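Local structure of EF0056 (Enterococcus faecalis, 6ORI) at residues Q80-K90 against Q135-K146; P262-E271 against Y316-L326. The protein is a surface protein of unknown molecular function whose immunoglobulin-like N-terminal region binds calcium and probably contributes to biofilm formation. All coordinates share one frame; numbering follows the deposited sequence. Where two conformers were deposited one is given.

Interaction 1 of 2, residues Q80-K90 against Q135-K146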
loop_
_atom_site.group_PDB
_atom_site.type_symbol
_atom_site.label_atom_id
_atom_site.label_comp_id
_atom_site.label_asym_id
_atom_site.label_seq_id
_atom_site.Cartn_x
_atom_site.Cartn_y
_atom_site.Cartn_z
ATOM N N GLN A 80 -15.856 -12.564 8.630
ATOM C CA GLN A 80 -16.922 -13.402 9.164
ATOM C C GLN A 80 -16.935 -13.439 10.693
ATOM O O GLN A 80 -17.972 -13.728 11.288
ATOM C CB GLN A 80 -16.795 -14.813 8.597
ATOM C CG GLN A 80 -15.543 -15.519 9.055
ATOM C CD GLN A 80 -15.399 -16.941 8.521
ATOM O OE1 GLN A 80 -16.376 -17.677 8.430
ATOM N NE2 GLN A 80 -14.162 -17.327 8.173
ATOM N N TYR A 81 -15.802 -13.127 11.318
ATOM C CA TYR A 81 -15.673 -13.171 12.777
ATOM C C TYR A 81 -15.470 -11.816 13.430
ATOM O O TYR A 81 -15.248 -11.727 14.630
ATOM C CB TYR A 81 -14.531 -14.116 13.204
ATOM C CG TYR A 81 -14.850 -15.575 12.923
ATOM C CD1 TYR A 81 -15.982 -16.164 13.472
ATOM C CD2 TYR A 81 -14.038 -16.343 12.113
ATOM C CE1 TYR A 81 -16.291 -17.494 13.227
ATOM C CE2 TYR A 81 -14.346 -17.690 11.860
ATOM C CZ TYR A 81 -15.467 -18.244 12.425
ATOM O OH TYR A 81 -15.770 -19.567 12.170
ATOM N N VAL A 82 -15.540 -10.733 12.673
ATOM C CA VAL A 82 -15.391 -9.400 13.260
ATOM C C VAL A 82 -16.663 -9.019 14.011
ATOM O O VAL A 82 -17.762 -9.152 13.475
ATOM C CB VAL A 82 -15.096 -8.329 12.206
ATOM C CG1 VAL A 82 -15.138 -6.927 12.804
ATOM C CG2 VAL A 82 -13.734 -8.568 11.562
ATOM N N GLU A 83 -16.512 -8.577 15.259
ATOM C CA GLU A 83 -17.636 -8.053 16.024
ATOM C C GLU A 83 -17.710 -6.543 15.997
ATOM O O GLU A 83 -18.798 -5.983 15.890
ATOM C CB GLU A 83 -17.576 -8.527 17.477
ATOM C CG GLU A 83 -18.767 -7.980 18.274
ATOM C CD GLU A 83 -19.006 -8.667 19.593
ATOM O OE1 GLU A 83 -18.602 -9.836 19.769
ATOM O OE2 GLU A 83 -19.619 -8.014 20.469
ATOM N N LYS A 84 -16.576 -5.872 16.118
ATOM C CA LYS A 84 -16.547 -4.430 16.253
ATOM C C LYS A 84 -15.211 -3.893 15.752
ATOM O O LYS A 84 -14.194 -4.563 15.899
ATOM C CB LYS A 84 -16.748 -4.123 17.761
ATOM C CG LYS A 84 -16.442 -2.735 18.275
ATOM C CD LYS A 84 -16.638 -2.666 19.826
ATOM C CE LYS A 84 -15.822 -3.717 20.634
ATOM N NZ LYS A 84 -15.932 -3.595 22.159
ATOM N N ILE A 85 -15.226 -2.699 15.159
ATOM C CA ILE A 85 -13.996 -1.988 14.789
ATOM C C ILE A 85 -14.164 -0.551 15.255
ATOM O O ILE A 85 -15.178 0.093 14.944
ATOM C CB ILE A 85 -13.749 -2.010 13.277
ATOM C CG1 ILE A 85 -13.774 -3.442 12.738
ATOM C CG2 ILE A 85 -12.443 -1.302 12.982
ATOM C CD1 ILE A 85 -13.497 -3.537 11.258
ATOM N N GLN A 86 -13.184 -0.047 16.006
ATOM C CA GLN A 86 -13.196 1.332 16.482
ATOM C C GLN A 86 -11.815 1.943 16.323
ATOM O O GLN A 86 -10.819 1.227 16.171
ATOM C CB GLN A 86 -13.590 1.428 17.962
ATOM C CG GLN A 86 -14.990 0.954 18.287
ATOM C CD GLN A 86 -15.321 1.190 19.738
ATOM O OE1 GLN A 86 -14.453 1.580 20.513
ATOM N NE2 GLN A 86 -16.582 1.006 20.108
ATOM N N VAL A 87 -11.756 3.274 16.337
ATOM C CA VAL A 87 -10.497 4.008 16.227
ATOM C C VAL A 87 -10.718 5.396 16.795
ATOM O O VAL A 87 -11.838 5.890 16.765
ATOM C CB VAL A 87 -10.016 4.072 14.756
ATOM C CG1 VAL A 87 -10.925 4.946 13.905
ATOM C CG2 VAL A 87 -8.598 4.578 14.667
ATOM N N ASP A 88 -9.666 6.030 17.306
ATOM C CA ASP A 88 -9.775 7.397 17.778
ATOM C C ASP A 88 -9.568 8.346 16.603
ATOM O O ASP A 88 -8.781 8.059 15.714
ATOM C CB ASP A 88 -8.733 7.693 18.845
ATOM C CG ASP A 88 -8.986 6.995 20.155
ATOM O OD1 ASP A 88 -10.114 6.507 20.394
ATOM O OD2 ASP A 88 -8.034 6.970 20.973
ATOM N N PRO A 89 -10.222 9.510 16.617
ATOM C CA PRO A 89 -9.928 10.541 15.627
ATOM C C PRO A 89 -8.575 11.171 15.902
ATOM O O PRO A 89 -7.999 10.992 16.971
ATOM C CB PRO A 89 -11.037 11.560 15.840
ATOM C CG PRO A 89 -11.440 11.380 17.249
ATOM C CD PRO A 89 -11.278 9.934 17.547
ATOM N N LYS A 90 -8.068 11.901 14.925
ATOM C CA LYS A 90 -6.860 12.670 15.130
ATOM C C LYS A 90 -7.022 13.564 16.352
ATOM O O LYS A 90 -8.065 14.205 16.521
ATOM C CB LYS A 90 -6.587 13.506 13.891
ATOM C CG LYS A 90 -5.212 14.180 13.874
ATOM C CD LYS A 90 -5.339 15.684 13.970
ATOM C CE LYS A 90 -3.987 16.324 14.109
ATOM N NZ LYS A 90 -4.106 17.677 14.650
ATOM N N GLN A 135 -1.792 13.036 9.018
ATOM C CA GLN A 135 -2.619 12.872 10.208
ATOM C C GLN A 135 -2.719 11.414 10.607
ATOM O O GLN A 135 -2.745 10.534 9.769
ATOM C CB GLN A 135 -4.020 13.455 9.967
ATOM C CG GLN A 135 -4.021 14.911 9.529
ATOM C CD GLN A 135 -5.377 15.524 9.635
ATOM O OE1 GLN A 135 -6.092 15.283 10.594
ATOM N NE2 GLN A 135 -5.735 16.324 8.658
ATOM N N THR A 136 -2.807 11.168 11.917
ATOM C CA THR A 136 -2.981 9.820 12.467
ATOM C C THR A 136 -4.260 9.722 13.266
ATOM O O THR A 136 -4.533 10.571 14.130
ATOM C CB THR A 136 -1.808 9.433 13.369
ATOM O OG1 THR A 136 -0.613 9.449 12.585
ATOM C CG2 THR A 136 -1.994 8.044 13.993
ATOM N N ALA A 137 -5.015 8.670 12.965
ATOM C CA ALA A 137 -6.149 8.240 13.773
ATOM C C ALA A 137 -5.623 7.060 14.565
ATOM O O ALA A 137 -5.434 5.983 13.994
ATOM C CB ALA A 137 -7.317 7.824 12.885
ATOM N N PRO A 138 -5.323 7.260 15.864
ATOM C CA PRO A 138 -4.647 6.236 16.664
ATOM C C PRO A 138 -5.588 5.236 17.347
ATOM O O PRO A 138 -6.813 5.419 17.350
ATOM C CB PRO A 138 -3.922 7.084 17.702
ATOM C CG PRO A 138 -4.881 8.182 17.979
ATOM C CD PRO A 138 -5.476 8.507 16.631
ATOM N N ASN A 139 -5.019 4.177 17.908
ATOM C CA ASN A 139 -5.727 3.294 18.841
ATOM C C ASN A 139 -6.863 2.552 18.163
ATOM O O ASN A 139 -7.924 2.310 18.744
ATOM C CB ASN A 139 -6.214 4.061 20.080
ATOM C CG ASN A 139 -5.084 4.704 20.806
ATOM O OD1 ASN A 139 -4.048 4.086 21.019
ATOM N ND2 ASN A 139 -5.257 5.957 21.158
ATOM N N GLY A 140 -6.657 2.190 16.916
ATOM C CA GLY A 140 -7.611 1.348 16.219
ATOM C C GLY A 140 -7.575 -0.055 16.762
ATOM O O GLY A 140 -6.517 -0.582 17.059
ATOM N N VAL A 141 -8.741 -0.668 16.873
ATOM C CA VAL A 141 -8.860 -2.045 17.336
ATOM C C VAL A 141 -9.943 -2.737 16.528
ATOM O O VAL A 141 -11.080 -2.264 16.465
ATOM C CB VAL A 141 -9.212 -2.154 18.855
ATOM C CG1 VAL A 141 -9.307 -3.612 19.254
ATOM C CG2 VAL A 141 -8.185 -1.464 19.716
ATOM N N ILE A 142 -9.572 -3.836 15.880
ATOM C CA ILE A 142 -10.535 -4.794 15.345
ATOM C C ILE A 142 -10.738 -5.862 16.396
ATOM O O ILE A 142 -9.794 -6.525 16.803
ATOM C CB ILE A 142 -10.041 -5.466 14.060
ATOM C CG1 ILE A 142 -9.677 -4.436 12.964
ATOM C CG2 ILE A 142 -11.120 -6.439 13.534
ATOM C CD1 ILE A 142 -8.902 -5.042 11.789
ATOM N N THR A 143 -11.970 -6.035 16.837
ATOM C CA THR A 143 -12.311 -7.019 17.864
ATOM C C THR A 143 -13.077 -8.170 17.227
ATOM O O THR A 143 -14.084 -7.950 16.569
ATOM C CB THR A 143 -13.177 -6.367 18.957
ATOM O OG1 THR A 143 -12.447 -5.325 19.594
ATOM C CG2 THR A 143 -13.583 -7.376 20.020
ATOM N N PHE A 144 -12.637 -9.395 17.506
ATOM C CA PHE A 144 -13.201 -10.608 16.908
ATOM C C PHE A 144 -14.057 -11.398 17.887
ATOM O O PHE A 144 -13.896 -11.279 19.094
ATOM C CB PHE A 144 -12.066 -11.508 16.360
ATOM C CG PHE A 144 -11.323 -10.934 15.164
ATOM C CD1 PHE A 144 -10.247 -10.099 15.348
ATOM C CD2 PHE A 144 -11.718 -11.220 13.875
ATOM C CE1 PHE A 144 -9.572 -9.563 14.240
ATOM C CE2 PHE A 144 -11.042 -10.712 12.787
ATOM C CZ PHE A 144 -9.974 -9.855 12.977
ATOM N N GLU A 145 -14.947 -12.228 17.343
ATOM C CA GLU A 145 -15.819 -13.102 18.137
ATOM C C GLU A 145 -15.079 -14.215 18.842
ATOM O O GLU A 145 -15.562 -14.755 19.843
ATOM C CB GLU A 145 -16.844 -13.768 17.223
ATOM C CG GLU A 145 -17.813 -12.815 16.579
ATOM C CD GLU A 145 -18.707 -13.505 15.562
ATOM O OE1 GLU A 145 -18.289 -14.542 14.989
ATOM O OE2 GLU A 145 -19.826 -13.007 15.328
ATOM N N LYS A 146 -13.935 -14.582 18.278
ATOM C CA LYS A 146 -13.105 -15.682 18.775
ATOM C C LYS A 146 -11.675 -15.211 18.776
ATOM O O LYS A 146 -11.316 -14.254 18.087
ATOM C CB LYS A 146 -13.149 -16.890 17.817
ATOM C CG LYS A 146 -14.484 -17.522 17.597
ATOM C CD LYS A 146 -14.354 -18.593 16.495
ATOM C CE LYS A 146 -15.690 -19.225 16.146
ATOM N NZ LYS A 146 -16.233 -20.030 17.273
HETATM O O HOH W 1 -19.427 -11.237 13.328
HETATM O O HOH W 2 -20.456 -11.443 18.230
HETATM O O HOH W 3 -12.905 -2.833 18.572
#
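K146 lays CD over one face of the Y81 ring, 4.2 Å from the centroid of the Y81 ring and 22° off its normal; CE of K146 sits nearer the rim, 3.4 Å from CE1 of Y81, while CG of Q80 lies on the opposite face. In one of its two conformers E145 brings OE1 to the ring edge, 3.2 Å from CD1 of Y81. E145 N to Y81 O is the first backbone bond of an antiparallel pairing of strands 82-87 and 135-144, part of a beta-domain consistent with an immunoglobulin-like fold; the tyrosine ring also rests on I151 of helix 148-155. V82 is buried, a short branched side chain whose CG2 meets both I142 and F144, at 3.7 Å from CE2 of F144. At E83 and K84 the strand carries a classic beta bulge: both backbone nitrogens donate to T143 O, E83 N by the shorter bond, so two residues of this strand stand opposite one. The polar E83 suits the solvent side. The K84 and T143 side chains run alongside each other, and a water links OG1 of T143 to V141 O. On the buried face, I85 and I142 likewise lie side by side, with F100 of the neighbouring strand against I85. Q86 pairs with V141 through two backbone bonds and sends OE1 to R97. In V87, chi1 of 69° sets CG1 between backbone N and carbonyl carbon; CG2, anti to N, comes 3.3 Å from P138 O. CA of G140 lies 3.7 Å from CG2 of V87, a tight spot that suits glycine. D88 N bonds P138 O, and OD2 of D88 accepts ND2 of N139 at 3.0 Å, carboxylate and amide turned 79° apart; OD1 forms a salt bridge with R97. K90 reaches E130 with its amine, and its CD lies 3.5 Å from OE1 of Q135, an oxygen that accepts from A127 N.

Interaction 2 of 2, residues P262-E271 against Y316-L326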
loop_
_atom_site.group_PDB
_atom_site.type_symbol
_atom_site.label_atom_id
_atom_site.label_comp_id
_atom_site.label_asym_id
_atom_site.label_seq_id
_atom_site.Cartn_x
_atom_site.Cartn_y
_atom_site.Cartn_z
ATOM N N PRO A 262 24.888 8.061 -0.486
ATOM C CA PRO A 262 23.586 8.079 -1.136
ATOM C C PRO A 262 22.718 6.916 -0.698
ATOM O O PRO A 262 23.164 5.800 -0.439
ATOM C CB PRO A 262 23.954 7.991 -2.618
ATOM C CG PRO A 262 25.199 7.150 -2.623
ATOM C CD PRO A 262 25.956 7.560 -1.381
ATOM N N TRP A 263 21.430 7.202 -0.618
ATOM C CA TRP A 263 20.475 6.142 -0.329
ATOM C C TRP A 263 20.232 5.286 -1.561
ATOM O O TRP A 263 20.514 5.692 -2.693
ATOM C CB TRP A 263 19.140 6.714 0.117
ATOM C CG TRP A 263 19.125 7.343 1.479
ATOM C CD1 TRP A 263 20.178 7.546 2.327
ATOM C CD2 TRP A 263 17.977 7.859 2.135
ATOM N NE1 TRP A 263 19.742 8.159 3.484
ATOM C CE2 TRP A 263 18.391 8.366 3.377
ATOM C CE3 TRP A 263 16.623 7.942 1.788
ATOM C CZ2 TRP A 263 17.497 8.940 4.276
ATOM C CZ3 TRP A 263 15.741 8.520 2.674
ATOM C CH2 TRP A 263 16.191 9.021 3.909
ATOM N N TYR A 264 19.697 4.094 -1.303
ATOM C CA TYR A 264 19.308 3.152 -2.345
ATOM C C TYR A 264 17.819 2.920 -2.309
ATOM O O TYR A 264 17.220 2.830 -1.223
ATOM C CB TYR A 264 20.012 1.811 -2.170
ATOM C CG TYR A 264 21.479 1.850 -2.527
ATOM C CD1 TYR A 264 22.361 2.642 -1.801
ATOM C CD2 TYR A 264 21.972 1.157 -3.614
ATOM C CE1 TYR A 264 23.719 2.693 -2.115
ATOM C CE2 TYR A 264 23.336 1.198 -3.933
ATOM C CZ TYR A 264 24.189 1.982 -3.181
ATOM O OH TYR A 264 25.540 2.038 -3.504
ATOM N N ALA A 265 17.235 2.829 -3.496
ATOM C CA ALA A 265 15.878 2.334 -3.692
ATOM C C ALA A 265 15.983 0.834 -3.904
ATOM O O ALA A 265 16.764 0.382 -4.742
ATOM C CB ALA A 265 15.275 3.026 -4.916
ATOM N N ASN A 266 15.220 0.076 -3.126
ATOM C CA ASN A 266 15.277 -1.389 -3.111
ATOM C C ASN A 266 13.949 -2.000 -3.462
ATOM O O ASN A 266 12.898 -1.470 -3.090
ATOM C CB ASN A 266 15.659 -1.955 -1.720
ATOM C CG ASN A 266 17.009 -1.535 -1.268
ATOM O OD1 ASN A 266 17.975 -2.287 -1.438
ATOM N ND2 ASN A 266 17.111 -0.347 -0.709
ATOM N N TYR A 267 13.995 -3.138 -4.140
ATOM C CA TYR A 267 12.794 -3.828 -4.580
ATOM C C TYR A 267 13.095 -5.310 -4.582
ATOM O O TYR A 267 14.222 -5.733 -4.829
ATOM C CB TYR A 267 12.338 -3.305 -5.961
ATOM C CG TYR A 267 13.506 -3.123 -6.912
ATOM C CD1 TYR A 267 14.250 -1.970 -6.922
ATOM C CD2 TYR A 267 13.888 -4.139 -7.766
ATOM C CE1 TYR A 267 15.369 -1.821 -7.757
ATOM C CE2 TYR A 267 14.982 -4.005 -8.594
ATOM C CZ TYR A 267 15.725 -2.850 -8.584
ATOM O OH TYR A 267 16.839 -2.730 -9.395
ATOM N N LYS A 268 12.072 -6.086 -4.289
ATOM C CA LYS A 268 12.166 -7.534 -4.251
ATOM C C LYS A 268 10.927 -8.111 -4.869
ATOM O O LYS A 268 9.801 -7.714 -4.536
ATOM C CB LYS A 268 12.307 -8.046 -2.816
ATOM C CG LYS A 268 12.548 -9.561 -2.725
ATOM C CD LYS A 268 12.684 -10.005 -1.267
ATOM C CE LYS A 268 13.162 -11.451 -1.162
ATOM N NZ LYS A 268 12.231 -12.391 -1.837
ATOM N N ILE A 269 11.094 -9.027 -5.812
ATOM C CA ILE A 269 9.940 -9.668 -6.427
ATOM C C ILE A 269 9.973 -11.160 -6.179
ATOM O O ILE A 269 11.036 -11.779 -6.098
ATOM C CB ILE A 269 9.818 -9.368 -7.935
ATOM C CG1 ILE A 269 10.830 -10.172 -8.765
ATOM C CG2 ILE A 269 9.959 -7.861 -8.185
ATOM C CD1 ILE A 269 10.526 -10.187 -10.248
ATOM N N ASP A 270 8.777 -11.713 -6.079
ATOM C CA ASP A 270 8.569 -13.109 -5.771
ATOM C C ASP A 270 9.474 -13.980 -6.645
ATOM O O ASP A 270 9.536 -13.802 -7.850
ATOM C CB ASP A 270 7.094 -13.445 -6.048
ATOM C CG ASP A 270 6.677 -14.774 -5.471
ATOM O OD1 ASP A 270 7.156 -15.828 -5.939
ATOM O OD2 ASP A 270 5.850 -14.747 -4.548
ATOM N N GLU A 271 10.177 -14.915 -6.011
ATOM C CA GLU A 271 11.148 -15.731 -6.721
ATOM C C GLU A 271 10.540 -16.454 -7.931
ATOM O O GLU A 271 11.202 -16.642 -8.937
ATOM C CB GLU A 271 11.817 -16.737 -5.766
ATOM C CG GLU A 271 10.866 -17.687 -5.062
ATOM C CD GLU A 271 11.579 -18.705 -4.197
ATOM O OE1 GLU A 271 12.748 -19.029 -4.499
ATOM O OE2 GLU A 271 10.971 -19.180 -3.214
ATOM N N TYR A 316 18.394 -13.474 -4.550
ATOM C CA TYR A 316 17.567 -13.802 -5.708
ATOM C C TYR A 316 16.267 -12.988 -5.717
ATOM O O TYR A 316 15.558 -12.922 -4.725
ATOM C CB TYR A 316 17.241 -15.292 -5.714
ATOM C CG TYR A 316 16.620 -15.747 -6.997
ATOM C CD1 TYR A 316 17.395 -16.040 -8.087
ATOM C CD2 TYR A 316 15.253 -15.879 -7.112
ATOM C CE1 TYR A 316 16.837 -16.456 -9.290
ATOM C CE2 TYR A 316 14.675 -16.287 -8.303
ATOM C CZ TYR A 316 15.471 -16.592 -9.380
ATOM O OH TYR A 316 14.919 -17.007 -10.571
ATOM N N GLY A 317 15.998 -12.348 -6.851
ATOM C CA GLY A 317 14.797 -11.541 -7.017
ATOM C C GLY A 317 14.858 -10.137 -6.435
ATOM O O GLY A 317 13.886 -9.410 -6.521
ATOM N N MET A 318 15.999 -9.741 -5.879
ATOM C CA MET A 318 16.169 -8.399 -5.308
ATOM C C MET A 318 17.023 -7.538 -6.208
ATOM O O MET A 318 17.919 -8.032 -6.891
ATOM C CB MET A 318 16.862 -8.466 -3.947
ATOM C CG MET A 318 16.095 -9.231 -2.881
ATOM S SD MET A 318 17.075 -9.612 -1.380
ATOM C CE MET A 318 17.564 -7.962 -0.884
ATOM N N GLY A 319 16.785 -6.238 -6.157
ATOM C CA GLY A 319 17.668 -5.297 -6.791
ATOM C C GLY A 319 17.632 -3.984 -6.045
ATOM O O GLY A 319 16.825 -3.774 -5.136
ATOM N N SER A 320 18.556 -3.111 -6.412
ATOM C CA SER A 320 18.626 -1.785 -5.864
ATOM C C SER A 320 19.308 -0.856 -6.832
ATOM O O SER A 320 19.994 -1.298 -7.747
ATOM C CB SER A 320 19.356 -1.782 -4.528
ATOM O OG SER A 320 20.733 -2.077 -4.688
ATOM N N ILE A 321 19.093 0.429 -6.626
ATOM C CA ILE A 321 19.709 1.465 -7.436
ATOM C C ILE A 321 19.965 2.672 -6.568
ATOM O O ILE A 321 19.238 2.937 -5.638
ATOM C CB ILE A 321 18.874 1.826 -8.671
ATOM C CG1 ILE A 321 19.673 2.779 -9.582
ATOM C CG2 ILE A 321 17.495 2.359 -8.239
ATOM C CD1 ILE A 321 19.176 2.833 -10.989
ATOM N N THR A 322 21.061 3.355 -6.864
ATOM C CA THR A 322 21.371 4.621 -6.235
ATOM C C THR A 322 21.757 5.644 -7.304
ATOM O O THR A 322 21.813 5.336 -8.507
ATOM C CB THR A 322 22.472 4.478 -5.190
ATOM O OG1 THR A 322 22.558 5.694 -4.443
ATOM C CG2 THR A 322 23.823 4.212 -5.809
ATOM N N ASP A 323 22.068 6.848 -6.844
ATOM C CA ASP A 323 22.596 7.910 -7.674
ATOM C C ASP A 323 23.306 8.874 -6.748
ATOM O O ASP A 323 22.917 9.044 -5.600
ATOM C CB ASP A 323 21.473 8.646 -8.428
ATOM C CG ASP A 323 22.005 9.479 -9.597
ATOM O OD1 ASP A 323 22.421 10.627 -9.379
ATOM O OD2 ASP A 323 22.082 8.965 -10.745
ATOM N N ASN A 324 24.343 9.538 -7.237
ATOM C CA ASN A 324 25.001 10.549 -6.426
ATOM C C ASN A 324 24.107 11.744 -6.145
ATOM O O ASN A 324 24.389 12.500 -5.234
ATOM C CB ASN A 324 26.349 10.952 -7.033
ATOM C CG ASN A 324 27.324 9.801 -7.060
ATOM O OD1 ASN A 324 27.736 9.318 -8.131
ATOM N ND2 ASN A 324 27.636 9.301 -5.895
ATOM N N ASP A 325 23.031 11.873 -6.912
ATOM C CA ASP A 325 21.912 12.743 -6.549
ATOM C C ASP A 325 20.607 11.978 -6.780
ATOM O O ASP A 325 20.037 11.990 -7.873
ATOM C CB ASP A 325 21.901 14.064 -7.313
ATOM C CG ASP A 325 20.753 14.948 -6.904
ATOM O OD1 ASP A 325 19.968 14.557 -6.011
ATOM O OD2 ASP A 325 20.630 16.059 -7.477
ATOM N N LEU A 326 20.121 11.345 -5.723
ATOM C CA LEU A 326 18.986 10.449 -5.841
ATOM C C LEU A 326 17.704 11.156 -6.236
ATOM O O LEU A 326 16.748 10.504 -6.673
ATOM C CB LEU A 326 18.778 9.686 -4.540
ATOM C CG LEU A 326 17.806 8.500 -4.544
ATOM C CD1 LEU A 326 18.126 7.492 -5.612
ATOM C CD2 LEU A 326 17.805 7.851 -3.176
HETATM O O HOH W 4 17.650 -4.925 -2.653
HETATM O O HOH W 5 19.259 -2.193 -10.544
HETATM O O HOH W 6 12.776 -13.143 -4.368
HETATM O O HOH W 7 12.646 -18.769 -9.750
#
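T322 stands squarely on the ring of Y264: its CB lies 3.5 Å from the centroid of the Y264 ring, only 6° off the normal, and its CG2 lies over the same face, 3.5 Å from CZ of Y264. With OG1 turned away from its own backbone N (chi1 -170°), the threonine hydroxyl donates to W263 O at 2.7 Å, coming from above the carbonyl plane. A beta-branched residue with both a methyl and a hydroxyl can thus cover a ring and bind a carbonyl at once. Y267 uses the other face of the strand. Its chi1 of 43° swings the ring flat over the partner backbone, so that CZ of Y267 is 3.4 Å from C of G319; glycine, with no side chain, allows the ring to lie this close, and the hydroxyl bonds A306 O. Strands 264-269 and 318-322 pair antiparallel, through reciprocal bonds of A265 with I321 and Y267 with G319, at the edge of a four-stranded sheet. A265 and I321 pack from it onto M282 of the facing sheet, as in an immunoglobulin-like beta-sandwich. On the side of Y264, N266 anchors its ND2 on S382 and W380, while a water bridges its OD1 to G319 O. Next along, the K268 and M318 chains cross obliquely, CG of K268 3.6 Å from CG of M318; the long lysine bends at its last torsion, making a cation-pi contact with F197 and donating to a water shared by I269 O and Y316 O. At the far end the Y316 ring meets E271 with its edge, CA and O of E271 lying near the ring plane, and a water connects E271 O with the tyrosine hydroxyl.

Interactions 1 and 2 lie in series along the chain and on opposite sides of its centre, their own centres about 19 Å and about 18 Å from the centre of the chain. Their centres are about 35 Å apart and their nearest atoms about 19 Å, so they do not touch: each belongs to a different sheet. Neither contains a ligand of the calcium ion, which is bound at S162, G372, D374, L400 and D402. The calcium site nevertheless involves chain from both halves. S162 ends helix 157-162, just before strand 166-173 of the sheet holding interaction 1, whereas D374 immediately precedes strand 375-382, which pairs with 264-269 of interaction 2.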